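Local coordinates for aromatic-amino-acid:2-oxoglutarate transaminase (Candida albicans, PDB 6HND), which probably transfers amino groups between aromatic amino acids and 2-oxo acids, using pyridoxal 5'-phosphate as cofactor, at residues S9-G14 against F177-D182; G181-V186 against N237-K242. One frame throughout, in Å; residues are numbered along the deposited sequence.

Interaction 1 of 2, residues S9-G14 against F177-D182; sequences SKRAAG and FLDDGD
At the N-terminus of the short helix 10-14, the Asp179 carboxylate takes the backbone N-H groups of Lys10 and Arg11. Asp179 begins a type II beta turn that leads from helix 166-177 to strand 183-187 of the large sheet, and both of its oxygens receive these N-H groups through their syn lone pairs. OD2 accepts from Lys10 N at 2.8 Å, and OD1 accepts from Arg11 N at 3.1 Å in a straighter bond (165°). Chi1 (-83°) sets CG beside the backbone N, and the carboxylate lies at the helix N-terminus, where the helix dipole would probably favour its negative charge. Ser9, the N-cap, completes the set: its OG accepts from Ala12 N and also bonds to Asp175 O, while its CB lies 3.5 Å from Asp179 OD1. CB and CG of Lys10 run past Asp179 OD2, CG at 3.2 Å, before the chain turns away. Arg11 has its NE in a salt bridge with Asp175 and its NH1 bonded to Ala201 O. At the guanidinium edge, near its plane, NH2 donates to Leu178 O, although the modelled 2.5 Å is shorter than a normal hydrogen bond and the exact distance is doubtful.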
ATOM      1  N   SER B   9      -9.231  11.340  16.120  1.00 36.83           N
ATOM      2  CA  SER B   9      -9.592  12.475  15.239  1.00 35.10           C
ATOM      3  C   SER B   9     -11.051  12.314  14.782  1.00 39.04           C
ATOM      4  O   SER B   9     -11.491  11.165  14.526  1.00 37.16           O
ATOM      5  CB  SER B   9      -8.659  12.580  14.052  1.00 35.48           C
ATOM      6  OG  SER B   9      -8.747  11.438  13.212  1.00 33.22           O
ATOM      7  N   LYS B  10     -11.760  13.437  14.709  1.00 41.28           N
ATOM      8  CA  LYS B  10     -13.118  13.568  14.125  1.00 43.67           C
ATOM      9  C   LYS B  10     -13.099  12.991  12.710  1.00 39.66           C
ATOM     10  O   LYS B  10     -14.029  12.256  12.412  1.00 38.34           O
ATOM     11  CB  LYS B  10     -13.550  15.038  14.090  1.00 50.25           C
ATOM     12  CG  LYS B  10     -13.358  15.797  15.404  1.00 60.60           C
ATOM     13  CD  LYS B  10     -14.440  16.797  15.729  1.00 66.75           C
ATOM     14  CE  LYS B  10     -15.790  16.140  15.930  1.00 80.94           C
ATOM     15  NZ  LYS B  10     -16.344  16.447  17.271  1.00 90.18           N
ATOM     16  N   ARG B  11     -12.049  13.292  11.939  1.00 35.93           N
ATOM     17  CA  ARG B  11     -11.884  12.806  10.544  1.00 37.74           C
ATOM     18  C   ARG B  11     -11.881  11.274  10.521  1.00 37.06           C
ATOM     19  O   ARG B  11     -12.699  10.710   9.812  1.00 39.58           O
ATOM     20  CB  ARG B  11     -10.614  13.389   9.911  1.00 38.61           C
ATOM     21  CG  ARG B  11     -10.439  13.061   8.435  1.00 37.64           C
ATOM     22  CD  ARG B  11      -9.100  13.483   7.862  1.00 36.76           C
ATOM     23  NE  ARG B  11      -8.020  13.058   8.729  1.00 42.00           N
ATOM     24  CZ  ARG B  11      -7.222  13.864   9.413  1.00 42.94           C
ATOM     25  NH1 ARG B  11      -7.350  15.173   9.324  1.00 37.54           N
ATOM     26  NH2 ARG B  11      -6.290  13.349  10.185  1.00 48.32           N
ATOM     27  N   ALA B  12     -11.001  10.636  11.290  1.00 37.19           N
ATOM     28  CA  ALA B  12     -10.931   9.157  11.294  1.00 37.85           C
ATOM     29  C   ALA B  12     -12.189   8.540  11.942  1.00 38.95           C
ATOM     30  O   ALA B  12     -12.580   7.459  11.519  1.00 40.16           O
ATOM     31  CB  ALA B  12      -9.664   8.682  11.969  1.00 37.46           C
ATOM     32  N   ALA B  13     -12.802   9.165  12.946  1.00 36.08           N
ATOM     33  CA  ALA B  13     -14.019   8.614  13.589  1.00 39.47           C
ATOM     34  C   ALA B  13     -15.224   8.770  12.659  1.00 41.31           C
ATOM     35  O   ALA B  13     -16.174   7.991  12.821  1.00 41.14           O
ATOM     36  CB  ALA B  13     -14.323   9.285  14.914  1.00 40.72           C
ATOM     37  N   GLY B  14     -15.223   9.783  11.787  1.00 41.50           N
ATOM     38  CA  GLY B  14     -16.336  10.060  10.854  1.00 45.30           C
ATOM     39  C   GLY B  14     -16.406   9.077   9.686  1.00 43.98           C
ATOM     40  O   GLY B  14     -17.488   8.921   9.106  1.00 44.42           O
ATOM     41  N   PHE B 177      -5.023  10.205  14.992  1.00 32.05           N
ATOM     42  CA  PHE B 177      -4.916  11.112  16.174  1.00 34.78           C
ATOM     43  C   PHE B 177      -5.020  12.607  15.809  1.00 34.06           C
ATOM     44  O   PHE B 177      -5.392  13.363  16.705  1.00 37.17           O
ATOM     45  CB  PHE B 177      -3.662  10.835  17.012  1.00 33.11           C
ATOM     46  CG  PHE B 177      -3.679   9.532  17.766  1.00 32.42           C
ATOM     47  CD1 PHE B 177      -4.715   9.216  18.614  1.00 32.95           C
ATOM     48  CD2 PHE B 177      -2.617   8.650  17.678  1.00 35.86           C
ATOM     49  CE1 PHE B 177      -4.730   8.008  19.284  1.00 35.73           C
ATOM     50  CE2 PHE B 177      -2.613   7.454  18.383  1.00 35.66           C
ATOM     51  CZ  PHE B 177      -3.677   7.126  19.174  1.00 34.69           C
ATOM     52  N   LEU B 178      -4.704  13.052  14.592  1.00 31.66           N
ATOM     53  CA  LEU B 178      -4.582  14.507  14.318  1.00 31.85           C
ATOM     54  C   LEU B 178      -5.693  15.008  13.383  1.00 34.67           C
ATOM     55  O   LEU B 178      -5.745  14.610  12.225  1.00 38.83           O
ATOM     56  CB  LEU B 178      -3.207  14.779  13.711  1.00 33.06           C
ATOM     57  CG  LEU B 178      -2.014  14.370  14.560  1.00 33.76           C
ATOM     58  CD1 LEU B 178      -0.725  14.593  13.788  1.00 34.80           C
ATOM     59  CD2 LEU B 178      -1.997  15.106  15.881  1.00 30.64           C
ATOM     60  N   ASP B 179      -6.522  15.918  13.852  1.00 37.03           N
ATOM     61  CA  ASP B 179      -7.455  16.691  12.994  1.00 36.82           C
ATOM     62  C   ASP B 179      -6.704  17.887  12.436  1.00 37.45           C
ATOM     63  O   ASP B 179      -5.615  18.218  12.970  1.00 35.75           O
ATOM     64  CB  ASP B 179      -8.688  17.153  13.777  1.00 36.29           C
ATOM     65  CG  ASP B 179      -9.736  16.065  13.851  1.00 37.59           C
ATOM     66  OD1 ASP B 179     -10.038  15.487  12.771  1.00 37.86           O
ATOM     67  OD2 ASP B 179     -10.219  15.788  14.967  1.00 37.14           O
ATOM     68  N   ASP B 180      -7.292  18.507  11.424  1.00 40.34           N
ATOM     69  CA  ASP B 180      -6.839  19.789  10.826  1.00 45.76           C
ATOM     70  C   ASP B 180      -6.717  20.832  11.947  1.00 40.04           C
ATOM     71  O   ASP B 180      -7.687  21.002  12.679  1.00 40.80           O
ATOM     72  CB  ASP B 180      -7.823  20.236   9.740  1.00 49.72           C
ATOM     73  CG  ASP B 180      -7.115  20.885   8.574  1.00 60.87           C
ATOM     74  OD1 ASP B 180      -6.868  22.105   8.670  1.00 63.06           O
ATOM     75  OD2 ASP B 180      -6.773  20.141   7.598  1.00 69.01           O
ATOM     76  N   GLY B 181      -5.558  21.470  12.092  1.00 35.74           N
ATOM     77  CA  GLY B 181      -5.324  22.485  13.128  1.00 36.32           C
ATOM     78  C   GLY B 181      -4.651  21.930  14.375  1.00 33.84           C
ATOM     79  O   GLY B 181      -4.171  22.730  15.197  1.00 38.94           O
ATOM     80  N   ASP B 182      -4.636  20.615  14.577  1.00 32.73           N
ATOM     81  CA  ASP B 182      -4.004  20.033  15.791  1.00 34.42           C
ATOM     82  C   ASP B 182      -2.483  20.257  15.752  1.00 35.63           C
ATOM     83  O   ASP B 182      -1.904  20.548  14.688  1.00 36.01           O
ATOM     84  CB  ASP B 182      -4.364  18.560  15.942  1.00 37.60           C
ATOM     85  CG  ASP B 182      -5.804  18.329  16.357  1.00 36.69           C
ATOM     86  OD1 ASP B 182      -6.492  19.335  16.639  1.00 36.64           O
ATOM     87  OD2 ASP B 182      -6.186  17.147  16.461  1.00 32.77           O
TER

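Interaction 2 of 2, residues G181-V186 against N237-K242; sequences GDVILV and NLPKPK
Val183, the first residue of strand 183-187, directs its side chain at the 237-242 segment. Its CB lies 4.0 Å from Pro239 O and equally far from Pro241 CA. CG1, anti to the backbone N (chi1 171°), heads for Pro241, while CG2, beside the backbone N, meets Pro239 O at 3.5 Å, then CG and CD of the Pro239 ring and Leu238 CB. Pro239 CG also lies 3.4 Å from Gly181 O.

Both backbone polar atoms of Val183 are bonded to the other segment, one directly and one through water. Its carbonyl accepts from Lys242 N at 3.0 Å in a nearly straight bond (169°), and its N-H reaches Lys240 O through a water that accepts from Val183 N and donates to the carbonyl.

Farther along the strand, Leu185 presses CG and CD1 onto Pro241; the 3.4 Å from Leu185 CG to Pro241 CB is tighter than usual for two carbons. Trp231 of helix 231-234 touches Val183, Leu185 and Pro241. Near the start of the strand, the aliphatic part of Lys242 passes Asp182 OD2, but its NZ, 3.9 Å from that oxygen, makes a long, weak salt bridge, its stronger partner being Leu7 O. The Lys242 bond and the Leu185 to Ala243 backbone pairing that follows it mark the start of parallel pairing between strands 183-187 and 243-246, neighbours in the seven-stranded mixed sheet of the large domain characteristic of PLP-dependent aminotransferases of this family.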
ATOM      1  N   GLY B 181      -5.558  21.470  12.092  1.00 35.74           N
ATOM      2  CA  GLY B 181      -5.324  22.485  13.128  1.00 36.32           C
ATOM      3  C   GLY B 181      -4.651  21.930  14.375  1.00 33.84           C
ATOM      4  O   GLY B 181      -4.171  22.730  15.197  1.00 38.94           O
ATOM      5  N   ASP B 182      -4.636  20.615  14.577  1.00 32.73           N
ATOM      6  CA  ASP B 182      -4.004  20.033  15.791  1.00 34.42           C
ATOM      7  C   ASP B 182      -2.483  20.257  15.752  1.00 35.63           C
ATOM      8  O   ASP B 182      -1.904  20.548  14.688  1.00 36.01           O
ATOM      9  CB  ASP B 182      -4.364  18.560  15.942  1.00 37.60           C
ATOM     10  CG  ASP B 182      -5.804  18.329  16.357  1.00 36.69           C
ATOM     11  OD1 ASP B 182      -6.492  19.335  16.639  1.00 36.64           O
ATOM     12  OD2 ASP B 182      -6.186  17.147  16.461  1.00 32.77           O
ATOM     13  N   VAL B 183      -1.865  20.196  16.916  1.00 38.99           N
ATOM     14  CA  VAL B 183      -0.387  20.290  17.083  1.00 40.88           C
ATOM     15  C   VAL B 183       0.143  18.885  17.407  1.00 37.55           C
ATOM     16  O   VAL B 183      -0.452  18.211  18.253  1.00 35.72           O
ATOM     17  CB  VAL B 183      -0.039  21.307  18.181  1.00 40.89           C
ATOM     18  CG1 VAL B 183       1.438  21.294  18.550  1.00 43.04           C
ATOM     19  CG2 VAL B 183      -0.475  22.695  17.760  1.00 43.68           C
ATOM     20  N   ILE B 184       1.214  18.453  16.747  1.00 34.86           N
ATOM     21  CA  ILE B 184       1.963  17.254  17.202  1.00 32.82           C
ATOM     22  C   ILE B 184       3.358  17.705  17.601  1.00 32.58           C
ATOM     23  O   ILE B 184       3.983  18.522  16.873  1.00 31.08           O
ATOM     24  CB  ILE B 184       1.986  16.102  16.181  1.00 33.27           C
ATOM     25  CG1 ILE B 184       2.710  14.898  16.792  1.00 33.82           C
ATOM     26  CG2 ILE B 184       2.579  16.544  14.862  1.00 32.87           C
ATOM     27  CD1 ILE B 184       2.375  13.571  16.191  1.00 35.29           C
ATOM     28  N   LEU B 185       3.769  17.218  18.756  1.00 30.15           N
ATOM     29  CA  LEU B 185       5.121  17.387  19.330  1.00 31.88           C
ATOM     30  C   LEU B 185       6.041  16.397  18.623  1.00 31.99           C
ATOM     31  O   LEU B 185       5.743  15.175  18.683  1.00 31.11           O
ATOM     32  CB  LEU B 185       5.043  17.059  20.820  1.00 30.99           C
ATOM     33  CG  LEU B 185       4.154  17.984  21.615  1.00 32.78           C
ATOM     34  CD1 LEU B 185       3.827  17.375  22.965  1.00 35.21           C
ATOM     35  CD2 LEU B 185       4.839  19.340  21.753  1.00 33.75           C
ATOM     36  N   VAL B 186       7.105  16.894  18.001  1.00 29.58           N
ATOM     37  CA  VAL B 186       8.067  16.039  17.264  1.00 30.38           C
ATOM     38  C   VAL B 186       9.475  16.340  17.782  1.00 33.72           C
ATOM     39  O   VAL B 186       9.816  17.536  17.948  1.00 32.89           O
ATOM     40  CB  VAL B 186       7.921  16.266  15.752  1.00 31.31           C
ATOM     41  CG1 VAL B 186       8.928  15.463  14.964  1.00 31.49           C
ATOM     42  CG2 VAL B 186       6.512  15.945  15.269  1.00 33.46           C
ATOM     43  N   ASN B 237      -0.578  31.179  19.873  1.00 48.13           N
ATOM     44  CA  ASN B 237      -1.612  31.087  18.806  1.00 55.70           C
ATOM     45  C   ASN B 237      -1.901  29.629  18.407  1.00 55.92           C
ATOM     46  O   ASN B 237      -2.754  29.455  17.516  1.00 52.07           O
ATOM     47  CB  ASN B 237      -1.236  31.991  17.632  1.00 56.04           C
ATOM     48  CG  ASN B 237      -1.212  33.444  18.059  1.00 57.87           C
ATOM     49  OD1 ASN B 237      -0.206  34.130  17.888  1.00 57.60           O
ATOM     50  ND2 ASN B 237      -2.301  33.903  18.662  1.00 57.05           N
ATOM     51  N   LEU B 238      -1.284  28.646  19.085  1.00 46.99           N
ATOM     52  CA  LEU B 238      -1.426  27.195  18.810  1.00 43.00           C
ATOM     53  C   LEU B 238      -2.211  26.521  19.932  1.00 43.69           C
ATOM     54  O   LEU B 238      -2.038  26.823  21.111  1.00 44.03           O
ATOM     55  CB  LEU B 238      -0.043  26.545  18.698  1.00 43.23           C
ATOM     56  CG  LEU B 238       0.828  26.949  17.503  1.00 42.70           C
ATOM     57  CD1 LEU B 238       2.109  26.128  17.501  1.00 41.51           C
ATOM     58  CD2 LEU B 238       0.105  26.787  16.157  1.00 39.29           C
ATOM     59  N   PRO B 239      -3.081  25.546  19.601  1.00 39.74           N
ATOM     60  CA  PRO B 239      -3.741  24.738  20.621  1.00 41.56           C
ATOM     61  C   PRO B 239      -2.700  23.895  21.374  1.00 39.61           C
ATOM     62  O   PRO B 239      -1.578  23.774  20.905  1.00 37.69           O
ATOM     63  CB  PRO B 239      -4.723  23.857  19.820  1.00 37.36           C
ATOM     64  CG  PRO B 239      -4.111  23.798  18.436  1.00 38.12           C
ATOM     65  CD  PRO B 239      -3.431  25.135  18.233  1.00 36.86           C
ATOM     66  N   LYS B 240      -3.111  23.323  22.499  1.00 37.80           N
ATOM     67  CA  LYS B 240      -2.253  22.446  23.326  1.00 41.27           C
ATOM     68  C   LYS B 240      -1.993  21.207  22.486  1.00 37.71           C
ATOM     69  O   LYS B 240      -2.824  20.824  21.676  1.00 37.08           O
ATOM     70  CB  LYS B 240      -2.907  22.043  24.654  1.00 49.52           C
ATOM     71  CG  LYS B 240      -3.581  23.154  25.456  1.00 61.00           C
ATOM     72  CD  LYS B 240      -2.657  24.077  26.255  1.00 64.40           C
ATOM     73  CE  LYS B 240      -3.265  24.450  27.603  1.00 66.59           C
ATOM     74  NZ  LYS B 240      -2.750  25.739  28.111  1.00 66.45           N
ATOM     75  N   PRO B 241      -0.817  20.573  22.595  1.00 36.85           N
ATOM     76  CA  PRO B 241      -0.513  19.452  21.733  1.00 39.39           C
ATOM     77  C   PRO B 241      -1.545  18.337  21.923  1.00 38.28           C
ATOM     78  O   PRO B 241      -2.069  18.149  23.018  1.00 40.38           O
ATOM     79  CB  PRO B 241       0.920  19.067  22.115  1.00 39.07           C
ATOM     80  CG  PRO B 241       1.141  19.704  23.441  1.00 38.89           C
ATOM     81  CD  PRO B 241       0.322  20.969  23.423  1.00 37.09           C
ATOM     82  N   LYS B 242      -1.807  17.655  20.814  1.00 35.02           N
ATOM     83  CA  LYS B 242      -2.694  16.481  20.713  1.00 35.90           C
ATOM     84  C   LYS B 242      -1.873  15.192  20.860  1.00 34.46           C
ATOM     85  O   LYS B 242      -2.438  14.178  21.331  1.00 34.98           O
ATOM     86  CB  LYS B 242      -3.384  16.516  19.349  1.00 35.98           C
ATOM     87  CG  LYS B 242      -4.432  15.445  19.176  1.00 42.83           C
ATOM     88  CD  LYS B 242      -5.651  15.656  20.066  1.00 41.75           C
ATOM     89  CE  LYS B 242      -6.518  14.416  20.094  1.00 42.93           C
ATOM     90  NZ  LYS B 242      -7.093  14.136  18.762  1.00 43.95           N
TER
HETATM   91  O   HOH W   1      -3.697  20.118  19.167  1.00 32.46           O

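Overall arrangement
Both contacts lie near the periphery of the chain, away from the cofactor pocket, and meet at the turn through Gly181 and Asp182. Interaction 1 fastens the N-terminal segment to the turn before strand 183-187 and is mainly polar, a carboxylate and a guanidinium meeting backbone groups. Interaction 2 sets strand 183-187 against the loop leading to strand 243-246, and valine, leucine and proline packing carries more of it, with one direct backbone bond and a water bridge. Each mixes buried and exposed residues. Leu178 and Lys242 join them: Leu178 CD1 packs on Ile184 CB at 3.9 Å, and Lys242 NZ probably hydrogen-bonds to Phe177 O at 2.8 Å, tying the end of helix 166-177 to the approach to strand 243-246.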